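Local coordinates for putative citrate lyase (Ralstonia eutropha, PDB 3QQW), which probably acts as a magnesium-dependent lyase of the citrate lyase family, perhaps cleaving (S)-citramalyl-CoA, at residues Leu203-Lys208 with Asn245-Leu250. Residues are numbered along the deposited sequence; the frame is centred on the assembly and turned at random.
Sequences LLVRAK and NEFGFL
Two phenylalanines, F247 and F249, reach from the C-terminal part of helix 233-247 and the turn that follows it to V205 and K208 on a neighbouring outer helix of a TIM barrel. Helix 202-217 follows the sixth barrel strand and helix 233-247 the seventh; beyond the latter the chain turns at G248 into the eighth strand, 251-254. G248 has a positive phi of 91°, at which a CB would collide with the carbonyl O of F247, so glycine suits this turn.

Apolar contact does most of the work. The branched V205 gives F247 two methyls to lie against: CG1 is 3.9 Å from F247 CE2, and CG2 is 4.1 Å from F247 CZ. With V205 CG1 anti to the backbone N (chi1 173°), CG2 falls beside that N, and both methyls can meet the ring. The two side chains cross at about a right angle. V205 O also meets the edge of this ring, near its plane, at 3.8 Å from F247 CE2, where the slightly positive ring hydrogens suit a carbonyl oxygen. A202 of a second subunit packs on F247 too, bringing the ring into the subunit interface.

K208 serves both rings with its aliphatic part. Its CB lies 3.8 Å from F247 CD2 and, at the edge of the other ring, 3.9 Å from F249 CZ. F249 also packs on F175 of strand 170-175 and on M211 and V212 further along helix 202-217, and meets H224 edge-to-face, a setting suited to a large apolar ring.

The charged end of K208 has other partners. Extended beyond CG, the lysine carries NZ over one face of F247, well above it, to hydrogen bonds with Q198 O and H224 NE2, which satisfy the buried ammonium. Attraction to F247 is at most weak, since K208 NZ stands 5.9 Å from the ring centroid, although only 11° off the ring normal.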
# COMPACT_ATOMS: atom_id res chain seq x y z
N LEU C 203 4.65 -8.91 -1.56
CA LEU C 203 4.65 -8.21 -2.84
C LEU C 203 3.42 -8.54 -3.67
O LEU C 203 2.94 -7.68 -4.42
CB LEU C 203 5.93 -8.50 -3.64
CG LEU C 203 7.27 -8.03 -3.03
CD1 LEU C 203 8.40 -8.32 -3.97
CD2 LEU C 203 7.24 -6.55 -2.65
N LEU C 204 2.90 -9.77 -3.53
CA LEU C 204 1.74 -10.22 -4.29
C LEU C 204 0.46 -9.68 -3.66
O LEU C 204 -0.41 -9.21 -4.39
CB LEU C 204 1.75 -11.75 -4.40
CG LEU C 204 2.99 -12.29 -5.14
CD1 LEU C 204 2.95 -13.78 -5.24
CD2 LEU C 204 3.13 -11.66 -6.55
N VAL C 205 0.40 -9.65 -2.32
CA VAL C 205 -0.74 -9.08 -1.58
C VAL C 205 -0.86 -7.62 -1.96
O VAL C 205 -1.93 -7.19 -2.33
CB VAL C 205 -0.61 -9.26 -0.03
CG1 VAL C 205 -1.71 -8.52 0.71
CG2 VAL C 205 -0.63 -10.73 0.36
N ARG C 206 0.28 -6.90 -1.95
CA ARG C 206 0.41 -5.49 -2.27
C ARG C 206 -0.05 -5.22 -3.71
O ARG C 206 -0.87 -4.33 -3.92
CB ARG C 206 1.87 -5.05 -2.06
CG ARG C 206 2.14 -3.62 -2.44
CD ARG C 206 3.62 -3.33 -2.44
NE ARG C 206 3.85 -1.93 -2.79
CZ ARG C 206 3.89 -1.46 -4.03
NH1 ARG C 206 3.78 -2.29 -5.07
NH2 ARG C 206 4.11 -0.18 -4.26
N ALA C 207 0.45 -6.00 -4.66
CA ALA C 207 0.11 -5.86 -6.07
C ALA C 207 -1.39 -6.13 -6.32
O ALA C 207 -2.08 -5.29 -6.90
CB ALA C 207 0.96 -6.82 -6.89
N LYS C 208 -1.91 -7.26 -5.81
CA LYS C 208 -3.32 -7.63 -5.96
C LYS C 208 -4.24 -6.58 -5.31
O LYS C 208 -5.21 -6.13 -5.95
CB LYS C 208 -3.59 -9.02 -5.38
CG LYS C 208 -3.04 -10.12 -6.24
CD LYS C 208 -3.43 -11.49 -5.71
CE LYS C 208 -2.94 -12.58 -6.62
NZ LYS C 208 -3.20 -13.92 -6.04
N ASN C 245 -13.31 -13.15 -1.58
CA ASN C 245 -13.58 -12.73 -0.21
C ASN C 245 -12.43 -12.08 0.56
O ASN C 245 -12.72 -11.41 1.55
CB ASN C 245 -14.10 -13.91 0.57
CG ASN C 245 -15.38 -14.47 -0.03
OD1 ASN C 245 -15.50 -15.68 -0.20
ND2 ASN C 245 -16.33 -13.61 -0.42
N GLU C 246 -11.17 -12.26 0.15
CA GLU C 246 -10.05 -11.63 0.87
C GLU C 246 -9.46 -10.44 0.12
O GLU C 246 -8.85 -9.57 0.74
CB GLU C 246 -8.93 -12.65 1.15
CG GLU C 246 -9.31 -13.82 2.03
CD GLU C 246 -8.21 -14.86 2.19
OE1 GLU C 246 -7.03 -14.47 2.36
OE2 GLU C 246 -8.55 -16.06 2.15
N PHE C 247 -9.63 -10.40 -1.22
CA PHE C 247 -9.04 -9.34 -2.02
C PHE C 247 -10.06 -8.46 -2.79
O PHE C 247 -9.70 -7.34 -3.13
CB PHE C 247 -8.02 -9.94 -3.00
CG PHE C 247 -6.75 -10.39 -2.31
CD1 PHE C 247 -6.67 -11.65 -1.73
CD2 PHE C 247 -5.64 -9.55 -2.23
CE1 PHE C 247 -5.52 -12.05 -1.06
CE2 PHE C 247 -4.48 -9.96 -1.58
CZ PHE C 247 -4.42 -11.20 -1.00
N GLY C 248 -11.28 -8.94 -3.03
CA GLY C 248 -12.29 -8.16 -3.73
C GLY C 248 -12.33 -8.32 -5.24
O GLY C 248 -12.84 -7.43 -5.94
N PHE C 249 -11.80 -9.46 -5.76
CA PHE C 249 -11.86 -9.79 -7.18
C PHE C 249 -13.28 -10.22 -7.49
O PHE C 249 -13.94 -10.81 -6.63
CB PHE C 249 -10.86 -10.89 -7.55
CG PHE C 249 -9.43 -10.41 -7.56
CD1 PHE C 249 -8.86 -9.88 -8.70
CD2 PHE C 249 -8.63 -10.55 -6.43
CE1 PHE C 249 -7.51 -9.51 -8.74
CE2 PHE C 249 -7.29 -10.16 -6.46
CZ PHE C 249 -6.73 -9.64 -7.61
N LEU C 250 -13.79 -9.88 -8.70
CA LEU C 250 -15.17 -10.13 -9.09
C LEU C 250 -15.25 -10.98 -10.35
O LEU C 250 -16.33 -11.24 -10.90
CB LEU C 250 -15.84 -8.76 -9.31
CG LEU C 250 -16.07 -7.91 -8.06
CD1 LEU C 250 -16.61 -6.55 -8.44
CD2 LEU C 250 -17.02 -8.60 -7.10